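PDB 2B4W: hypothetical protein, conserved from Leishmania major, which is of unknown function but probably adopts a beta-propeller fold like that of glycoside-processing enzymes and may act on carbohydrates. Local coordinates for residues Ala241-Cys253 with Leu279-Ile293. Sequence-based numbering, arbitrary orientation.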
loop_
_atom_site.group_PDB
_atom_site.type_symbol
_atom_site.label_atom_id
_atom_site.label_comp_id
_atom_site.label_asym_id
_atom_site.label_seq_id
_atom_site.Cartn_x
_atom_site.Cartn_y
_atom_site.Cartn_z
ATOM N N ALA A 241 5.277 16.705 0.098
ATOM C CA ALA A 241 3.918 16.174 0.115
ATOM C C ALA A 241 3.139 16.552 -1.140
ATOM O O ALA A 241 3.268 17.652 -1.687
ATOM C CB ALA A 241 3.176 16.670 1.347
ATOM N N LYS A 242 2.302 15.631 -1.628
ATOM C CA LYS A 242 1.612 15.930 -2.887
ATOM C C LYS A 242 0.580 14.869 -3.225
ATOM O O LYS A 242 0.692 13.723 -2.783
ATOM C CB LYS A 242 2.652 16.040 -3.997
ATOM C CG LYS A 242 3.713 14.948 -3.979
ATOM C CD LYS A 242 4.723 15.209 -5.100
ATOM C CE LYS A 242 6.116 15.391 -4.508
ATOM N NZ LYS A 242 6.947 16.351 -5.282
ATOM N N ILE A 243 -0.411 15.284 -4.005
ATOM C CA ILE A 243 -1.370 14.341 -4.553
ATOM C C ILE A 243 -0.721 13.773 -5.819
ATOM O O ILE A 243 -0.162 14.561 -6.590
ATOM C CB ILE A 243 -2.734 14.923 -4.923
ATOM C CG1 ILE A 243 -3.520 15.566 -3.777
ATOM C CG2 ILE A 243 -3.583 13.856 -5.608
ATOM C CD1 ILE A 243 -4.658 16.448 -4.253
ATOM N N ILE A 244 -0.798 12.465 -5.969
ATOM C CA ILE A 244 -0.210 11.812 -7.158
ATOM C C ILE A 244 -1.214 11.057 -8.006
ATOM O O ILE A 244 -0.958 10.698 -9.160
ATOM C CB ILE A 244 0.947 10.874 -6.743
ATOM C CG1 ILE A 244 0.555 9.736 -5.809
ATOM C CG2 ILE A 244 2.079 11.717 -6.153
ATOM C CD1 ILE A 244 1.755 8.918 -5.345
ATOM N N GLY A 245 -2.410 10.826 -7.481
ATOM C CA GLY A 245 -3.506 10.162 -8.110
ATOM C C GLY A 245 -4.842 10.394 -7.441
ATOM O O GLY A 245 -4.989 10.631 -6.250
ATOM N N THR A 246 -5.868 10.286 -8.266
ATOM C CA THR A 246 -7.265 10.260 -7.895
ATOM C C THR A 246 -7.988 9.293 -8.829
ATOM O O THR A 246 -7.406 8.767 -9.783
ATOM C CB THR A 246 -7.944 11.633 -8.023
ATOM O OG1 THR A 246 -7.782 12.031 -9.392
ATOM C CG2 THR A 246 -7.279 12.725 -7.203
ATOM N N LYS A 247 -9.256 9.103 -8.536
ATOM C CA LYS A 247 -10.236 8.277 -9.228
ATOM C C LYS A 247 -10.287 8.577 -10.721
ATOM O O LYS A 247 -10.355 7.684 -11.563
ATOM C CB LYS A 247 -11.644 8.500 -8.650
ATOM C CG LYS A 247 -12.605 7.379 -8.474
ATOM C CD LYS A 247 -12.464 6.196 -9.391
ATOM C CE LYS A 247 -13.736 5.343 -9.344
ATOM N NZ LYS A 247 -14.378 5.387 -10.686
ATOM N N SER A 248 -10.284 9.873 -11.060
ATOM C CA SER A 248 -10.399 10.253 -12.461
ATOM C C SER A 248 -9.141 9.972 -13.266
ATOM O O SER A 248 -9.159 10.162 -14.491
ATOM C CB SER A 248 -10.673 11.756 -12.578
ATOM O OG SER A 248 -9.612 12.422 -11.905
ATOM N N CYS A 249 -8.068 9.561 -12.608
ATOM C CA CYS A 249 -6.810 9.241 -13.262
ATOM C C CYS A 249 -6.794 7.872 -13.930
ATOM O O CYS A 249 -5.991 7.613 -14.826
ATOM C CB CYS A 249 -5.680 9.214 -12.221
ATOM S SG CYS A 249 -5.214 10.841 -11.654
ATOM N N TYR A 250 -7.669 7.020 -13.427
ATOM C CA TYR A 250 -7.875 5.636 -13.801
ATOM C C TYR A 250 -9.124 5.514 -14.658
ATOM O O TYR A 250 -10.006 6.358 -14.545
ATOM C CB TYR A 250 -8.017 4.749 -12.547
ATOM C CG TYR A 250 -6.833 4.889 -11.611
ATOM C CD1 TYR A 250 -6.734 5.924 -10.695
ATOM C CD2 TYR A 250 -5.803 3.954 -11.656
ATOM C CE1 TYR A 250 -5.647 6.055 -9.836
ATOM C CE2 TYR A 250 -4.721 4.078 -10.806
ATOM C CZ TYR A 250 -4.638 5.113 -9.909
ATOM O OH TYR A 250 -3.540 5.193 -9.070
ATOM N N PRO A 251 -9.218 4.497 -15.489
ATOM C CA PRO A 251 -10.435 4.358 -16.286
ATOM C C PRO A 251 -11.688 4.307 -15.411
ATOM O O PRO A 251 -11.707 3.983 -14.223
ATOM C CB PRO A 251 -10.244 3.031 -17.016
ATOM C CG PRO A 251 -8.763 2.825 -17.050
ATOM C CD PRO A 251 -8.249 3.441 -15.780
ATOM N N PRO A 252 -12.789 4.696 -16.039
ATOM C CA PRO A 252 -14.091 4.646 -15.378
ATOM C C PRO A 252 -14.461 3.229 -14.959
ATOM O O PRO A 252 -14.240 2.243 -15.662
ATOM C CB PRO A 252 -15.054 5.127 -16.467
ATOM C CG PRO A 252 -14.315 4.937 -17.751
ATOM C CD PRO A 252 -12.875 5.224 -17.409
ATOM N N CYS A 253 -15.034 3.140 -13.758
ATOM C CA CYS A 253 -15.521 1.894 -13.198
ATOM C C CYS A 253 -16.443 2.211 -12.017
ATOM O O CYS A 253 -16.301 3.245 -11.370
ATOM C CB CYS A 253 -14.380 0.980 -12.761
ATOM S SG CYS A 253 -13.126 1.770 -11.722
ATOM N N LEU A 279 2.233 3.554 -10.700
ATOM C CA LEU A 279 1.401 3.562 -9.524
ATOM C C LEU A 279 0.229 2.588 -9.658
ATOM O O LEU A 279 -0.603 2.720 -10.555
ATOM C CB LEU A 279 0.874 4.981 -9.322
ATOM C CG LEU A 279 -0.017 5.219 -8.110
ATOM C CD1 LEU A 279 0.721 4.845 -6.828
ATOM C CD2 LEU A 279 -0.447 6.676 -8.077
ATOM N N TYR A 280 0.186 1.640 -8.749
ATOM C CA TYR A 280 -0.876 0.671 -8.530
ATOM C C TYR A 280 -1.741 1.130 -7.370
ATOM O O TYR A 280 -1.261 1.574 -6.318
ATOM C CB TYR A 280 -0.275 -0.706 -8.267
ATOM C CG TYR A 280 0.447 -1.285 -9.465
ATOM C CD1 TYR A 280 1.730 -0.916 -9.833
ATOM C CD2 TYR A 280 -0.207 -2.230 -10.244
ATOM C CE1 TYR A 280 2.352 -1.474 -10.944
ATOM C CE2 TYR A 280 0.402 -2.784 -11.339
ATOM C CZ TYR A 280 1.683 -2.410 -11.692
ATOM O OH TYR A 280 2.229 -3.002 -12.805
ATOM N N SER A 281 -3.056 1.037 -7.597
ATOM C CA SER A 281 -3.991 1.508 -6.597
ATOM C C SER A 281 -5.292 0.716 -6.607
ATOM O O SER A 281 -5.715 0.268 -7.669
ATOM C CB SER A 281 -4.360 2.970 -6.858
ATOM O OG SER A 281 -4.982 3.569 -5.727
ATOM N N GLY A 282 -5.870 0.602 -5.409
ATOM C CA GLY A 282 -7.264 0.165 -5.343
ATOM C C GLY A 282 -8.100 1.328 -5.881
ATOM O O GLY A 282 -7.752 2.482 -5.643
ATOM N N VAL A 283 -9.160 0.999 -6.594
ATOM C CA VAL A 283 -10.045 1.960 -7.232
ATOM C C VAL A 283 -11.497 1.741 -6.803
ATOM O O VAL A 283 -12.039 0.655 -7.028
ATOM C CB VAL A 283 -9.899 1.833 -8.760
ATOM C CG1 VAL A 283 -10.904 2.737 -9.451
ATOM C CG2 VAL A 283 -8.472 2.149 -9.199
ATOM N N GLY A 284 -12.141 2.726 -6.183
ATOM C CA GLY A 284 -13.546 2.607 -5.792
ATOM C C GLY A 284 -13.896 1.452 -4.891
ATOM O O GLY A 284 -15.085 1.111 -4.781
ATOM N N ASP A 285 -12.929 0.826 -4.233
ATOM C CA ASP A 285 -13.063 -0.371 -3.424
ATOM C C ASP A 285 -13.658 -1.514 -4.245
ATOM O O ASP A 285 -14.289 -2.425 -3.702
ATOM C CB ASP A 285 -13.890 -0.178 -2.150
ATOM C CG ASP A 285 -13.046 0.269 -0.970
ATOM O OD1 ASP A 285 -11.909 0.760 -1.155
ATOM O OD2 ASP A 285 -13.500 0.148 0.185
ATOM N N SER A 286 -13.440 -1.470 -5.555
ATOM C CA SER A 286 -13.914 -2.532 -6.438
ATOM C C SER A 286 -12.955 -3.032 -7.502
ATOM O O SER A 286 -13.121 -4.167 -7.996
ATOM C CB SER A 286 -15.165 -1.994 -7.170
ATOM O OG SER A 286 -14.849 -0.917 -8.033
ATOM N N HIS A 287 -11.974 -2.220 -7.901
ATOM C CA HIS A 287 -11.024 -2.576 -8.949
ATOM C C HIS A 287 -9.597 -2.227 -8.506
ATOM O O HIS A 287 -9.403 -1.583 -7.479
ATOM C CB HIS A 287 -11.313 -1.859 -10.271
ATOM C CG HIS A 287 -12.603 -2.172 -10.968
ATOM N ND1 HIS A 287 -13.829 -1.830 -10.424
ATOM C CD2 HIS A 287 -12.906 -2.759 -12.145
ATOM C CE1 HIS A 287 -14.819 -2.197 -11.230
ATOM N NE2 HIS A 287 -14.289 -2.769 -12.293
ATOM N N GLU A 288 -8.620 -2.655 -9.290
ATOM C CA GLU A 288 -7.214 -2.290 -9.109
ATOM C C GLU A 288 -6.757 -1.550 -10.362
ATOM O O GLU A 288 -6.957 -2.055 -11.460
ATOM C CB GLU A 288 -6.362 -3.524 -8.813
ATOM C CG GLU A 288 -4.938 -3.321 -8.357
ATOM C CD GLU A 288 -4.695 -2.613 -7.051
ATOM O OE1 GLU A 288 -5.595 -2.593 -6.175
ATOM O OE2 GLU A 288 -3.567 -2.067 -6.853
ATOM N N GLY A 289 -6.166 -0.370 -10.171
ATOM C CA GLY A 289 -5.707 0.376 -11.319
ATOM C C GLY A 289 -4.199 0.575 -11.316
ATOM O O GLY A 289 -3.503 0.427 -10.307
ATOM N N ARG A 290 -3.689 0.927 -12.492
ATOM C CA ARG A 290 -2.320 1.361 -12.695
ATOM C C ARG A 290 -2.298 2.610 -13.589
ATOM O O ARG A 290 -2.880 2.592 -14.679
ATOM C CB ARG A 290 -1.483 0.248 -13.329
ATOM C CG ARG A 290 -0.110 0.708 -13.794
ATOM C CD ARG A 290 0.647 -0.341 -14.546
ATOM N NE ARG A 290 0.232 -0.596 -15.911
ATOM C CZ ARG A 290 0.449 0.194 -16.959
ATOM N NH1 ARG A 290 1.079 1.350 -16.880
ATOM N NH2 ARG A 290 0.017 -0.153 -18.172
ATOM N N ILE A 291 -1.623 3.649 -13.115
ATOM C CA ILE A 291 -1.338 4.843 -13.890
ATOM C C ILE A 291 0.186 5.050 -13.861
ATOM O O ILE A 291 0.798 4.726 -12.836
ATOM C CB ILE A 291 -2.012 6.142 -13.408
ATOM C CG1 ILE A 291 -1.713 6.504 -11.961
ATOM C CG2 ILE A 291 -3.512 6.070 -13.733
ATOM C CD1 ILE A 291 -2.300 7.792 -11.397
ATOM N N THR A 292 0.693 5.559 -14.970
ATOM C CA THR A 292 2.114 5.899 -15.141
ATOM C C THR A 292 2.221 7.408 -14.960
ATOM O O THR A 292 1.534 8.166 -15.633
ATOM C CB THR A 292 2.638 5.413 -16.496
ATOM O OG1 THR A 292 2.448 3.991 -16.608
ATOM C CG2 THR A 292 4.126 5.671 -16.636
ATOM N N ILE A 293 3.070 7.808 -14.029
ATOM C CA ILE A 293 3.267 9.133 -13.514
ATOM C C ILE A 293 4.758 9.435 -13.326
ATOM O O ILE A 293 5.590 8.537 -13.346
ATOM C CB ILE A 293 2.519 9.285 -12.181
ATOM C CG1 ILE A 293 2.952 8.329 -11.077
ATOM C CG2 ILE A 293 1.017 9.132 -12.395
ATOM C CD1 ILE A 293 2.610 8.813 -9.685
#
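Tyr250 CA lies 6.2 Å from Gly289 CA of a beta hairpin, and the axes of strands 241-245 and 287-293 approach to 8.8 Å, at 125°. The phenol lies between two aliphatic branches: Ile291 CG2 is 3.9 Å from the ring centroid over one face, and Val283 CG2 meets the opposite face, both as CH-pi contacts. With CG anti to its own carbonyl carbon (chi1 -55°), the ring drops onto the hairpin; its CD2-CE2 edge meets the Gly289 backbone, and glycine suits the spot because a CB there would collide with the ring. The Tyr250 hydroxyl passes Ser281 CB and reaches Asn226, which also bonds Ser281 OG, so the buried polar ends of both residues are satisfied.

Near the turn, Cys253 of the facing loop lays its CB over the ring of His287, at the start of the return strand, 3.6 Å from the centroid; Cys253 SG also lies over the ring and presses closely on Val283 CG1 (3.3 Å). The imidazole is steadied in its own plane by a bond from ND1 to Ser286 OG. Lys247 runs its methylenes across Val283 at about a right angle, and Lys247 NZ bonds Cys253 O on a lone pair (3.0 Å), a bridge within the loop. Beyond the tyrosine, Ile244 CG1 meets Leu279 CD2, and Ile244 CB meets Ile293 CD1. Thus the end of an edge strand and, mainly, its following loop pack on a bulged hairpin, consistent with neighbouring blades of the five-bladed beta-propeller expected of beta-fructosidase relatives.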